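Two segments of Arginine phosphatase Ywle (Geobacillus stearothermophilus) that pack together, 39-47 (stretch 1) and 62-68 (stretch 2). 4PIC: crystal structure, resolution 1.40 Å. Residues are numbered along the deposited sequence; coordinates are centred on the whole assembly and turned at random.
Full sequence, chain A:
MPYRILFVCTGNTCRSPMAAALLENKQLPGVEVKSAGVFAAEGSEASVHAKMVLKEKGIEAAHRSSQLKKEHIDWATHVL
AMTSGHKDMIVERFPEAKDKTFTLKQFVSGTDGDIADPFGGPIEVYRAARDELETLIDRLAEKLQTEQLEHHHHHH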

# COMPACT_ATOMS: atom_id res chain seq x y z
N PHE A 39 3.81 0.89 -2.81
CA PHE A 39 2.86 1.39 -3.81
C PHE A 39 3.56 2.55 -4.49
O PHE A 39 3.36 3.72 -4.12
CB PHE A 39 1.57 1.83 -3.11
CG PHE A 39 0.37 2.01 -4.03
CD1 PHE A 39 0.14 1.18 -5.12
CD2 PHE A 39 -0.56 2.99 -3.74
CE1 PHE A 39 -0.98 1.34 -5.91
CE2 PHE A 39 -1.69 3.15 -4.52
CZ PHE A 39 -1.89 2.33 -5.62
N ALA A 40 4.39 2.24 -5.48
CA ALA A 40 5.31 3.22 -6.04
C ALA A 40 5.38 3.16 -7.55
O ALA A 40 5.23 2.08 -8.15
CB ALA A 40 6.71 3.00 -5.45
N ALA A 41 5.62 4.32 -8.16
CA ALA A 41 5.91 4.39 -9.58
C ALA A 41 7.34 3.91 -9.84
O ALA A 41 8.18 3.85 -8.93
CB ALA A 41 5.74 5.80 -10.07
N GLU A 42 7.62 3.56 -11.09
CA GLU A 42 8.96 3.13 -11.49
C GLU A 42 9.72 4.32 -12.08
O GLU A 42 9.18 5.07 -12.90
CB GLU A 42 8.85 2.02 -12.54
CG GLU A 42 9.88 0.91 -12.38
CD GLU A 42 9.59 -0.00 -11.21
OE1 GLU A 42 8.47 0.06 -10.65
OE2 GLU A 42 10.47 -0.80 -10.84
N GLY A 43 10.96 4.51 -11.65
CA GLY A 43 11.85 5.46 -12.30
C GLY A 43 11.81 6.89 -11.79
O GLY A 43 12.44 7.78 -12.39
N SER A 44 11.10 7.14 -10.69
CA SER A 44 11.04 8.48 -10.12
C SER A 44 12.31 8.83 -9.34
O SER A 44 12.91 7.97 -8.71
CB SER A 44 9.83 8.64 -9.21
OG SER A 44 8.63 8.65 -9.95
N GLU A 45 12.70 10.10 -9.38
CA GLU A 45 13.82 10.57 -8.58
C GLU A 45 13.43 10.60 -7.10
O GLU A 45 12.24 10.65 -6.78
CB GLU A 45 14.20 12.00 -9.00
CG GLU A 45 14.67 12.14 -10.43
CD GLU A 45 16.06 12.73 -10.50
OE1 GLU A 45 16.96 12.21 -9.82
OE2 GLU A 45 16.26 13.73 -11.23
N ALA A 46 14.43 10.58 -6.22
CA ALA A 46 14.18 10.92 -4.82
C ALA A 46 13.62 12.33 -4.81
O ALA A 46 13.94 13.15 -5.69
CB ALA A 46 15.46 10.83 -4.01
N SER A 47 12.77 12.64 -3.83
CA SER A 47 12.18 13.98 -3.77
C SER A 47 13.26 15.04 -3.52
O SER A 47 14.36 14.74 -3.05
CB SER A 47 11.10 14.07 -2.70
OG SER A 47 11.66 13.99 -1.41
N ALA A 62 22.50 8.46 -7.29
CA ALA A 62 21.41 8.23 -8.22
C ALA A 62 20.35 7.37 -7.53
O ALA A 62 20.67 6.36 -6.90
CB ALA A 62 21.92 7.54 -9.48
N HIS A 63 19.10 7.79 -7.63
CA HIS A 63 18.00 6.96 -7.18
C HIS A 63 16.91 6.91 -8.24
O HIS A 63 16.55 7.94 -8.81
CB HIS A 63 17.38 7.49 -5.88
CG HIS A 63 16.17 6.72 -5.46
ND1 HIS A 63 16.24 5.44 -4.95
CD2 HIS A 63 14.85 7.03 -5.51
CE1 HIS A 63 15.02 5.01 -4.69
NE2 HIS A 63 14.16 5.95 -5.01
N ARG A 64 16.41 5.70 -8.49
CA ARG A 64 15.21 5.49 -9.30
C ARG A 64 14.22 4.70 -8.47
O ARG A 64 14.56 3.62 -8.00
CB ARG A 64 15.52 4.66 -10.55
CG ARG A 64 16.86 4.93 -11.21
CD ARG A 64 16.74 5.96 -12.30
NE ARG A 64 16.11 7.19 -11.82
CZ ARG A 64 16.25 8.38 -12.39
NH1 ARG A 64 17.02 8.52 -13.46
NH2 ARG A 64 15.64 9.43 -11.87
N SER A 65 13.01 5.22 -8.31
CA SER A 65 12.00 4.52 -7.51
C SER A 65 11.63 3.18 -8.12
O SER A 65 11.69 3.00 -9.34
CB SER A 65 10.76 5.38 -7.31
OG SER A 65 10.04 5.56 -8.52
N SER A 66 11.28 2.22 -7.26
CA SER A 66 10.89 0.88 -7.69
C SER A 66 9.68 0.43 -6.88
O SER A 66 9.63 0.63 -5.67
CB SER A 66 12.02 -0.12 -7.45
OG SER A 66 13.26 0.33 -7.96
N GLN A 67 8.72 -0.19 -7.56
CA GLN A 67 7.65 -0.90 -6.88
C GLN A 67 8.18 -2.19 -6.26
O GLN A 67 8.82 -2.99 -6.94
CB GLN A 67 6.52 -1.21 -7.86
CG GLN A 67 5.46 -2.18 -7.34
CD GLN A 67 4.70 -1.64 -6.15
OE1 GLN A 67 4.18 -0.53 -6.18
NE2 GLN A 67 4.63 -2.45 -5.09
N LEU A 68 7.89 -2.38 -4.98
CA LEU A 68 8.24 -3.60 -4.27
C LEU A 68 7.55 -4.82 -4.87
O LEU A 68 6.32 -4.85 -4.98
CB LEU A 68 7.86 -3.48 -2.79
CG LEU A 68 8.10 -4.71 -1.93
CD1 LEU A 68 9.58 -5.06 -1.90
CD2 LEU A 68 7.58 -4.48 -0.52
O HOH W 1 9.70 -2.90 -9.50
O HOH W 2 17.06 10.68 -7.37

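Two loop segments can be joined almost as tightly as neighbouring strands when side chains supply the polar groups that an irregular backbone leaves unpaired. The contact between residues 39-47 and 62-68 of Ywle illustrates the principle: neither segment is a regular helix or strand, yet six direct hydrogen bonds link them.

Ser 65 is the centre of the arrangement. Its backbone pairs with stretch 1 in both directions, Gly 43 N donating to Ser 65 O at 2.9 Å and Ser 65 N donating to Ser 44 O at 2.8 Å. The first of these is nearly straight, with an angle of 173° at the hydrogen; the second is more bent, at 148°. The CA-to-CB bond of Ser 65 points toward stretch 1, and its hydroxyl serves there in both roles. Ser 65 OG donates to Ala 41 O at 2.6 Å and accepts from Ser 44 N at 2.9 Å. One buried side chain thus satisfies a carbonyl and an amide three residues apart. Gly 43 N also lies 3.4 Å from Ser 65 OG, but the angle is poor, and its hydrogen is directed to Ser 65 O instead. At phi/psi of 89/8, a CB on Gly 43 would be jammed against the preceding carbonyl oxygen, so the turn of the chain itself calls for glycine.

Towards Gln 67, side chains replace backbone partners on both segments. Ala 40 N donates to Gln 67 OE1 at 2.9 Å, while Gln 67 N donates to Glu 42 OE1 at 3.1 Å, both close to linear. The other end of the amide is also occupied, Gln 67 NE2 donating to Leu 68 O at 2.9 Å. The second carboxylate oxygen of Glu 42 reaches its partner through water 1, which donates to Glu 42 OE2 at 2.6 Å and to Gln 67 O at 2.7 Å.

Near His 63, a solvent molecule again completes the pairing. Water 2 accepts from Ala 46 N at 2.9 Å and donates to Glu 45 OE1 at 2.9 Å and His 63 O at 3.1 Å. The imidazole itself meets stretch 1 along its edge, with His 63 CD2 3.6 Å from Ala 46 N.

Arg 64 is less well served. Glu 45 OE1 and Arg 64 NH2 form a long salt bridge of 3.7 Å, but the oxygen lies well outside the guanidinium plane, so the attraction is one of charge alone. Proximity of charge, the example shows, does not guarantee a directed bond.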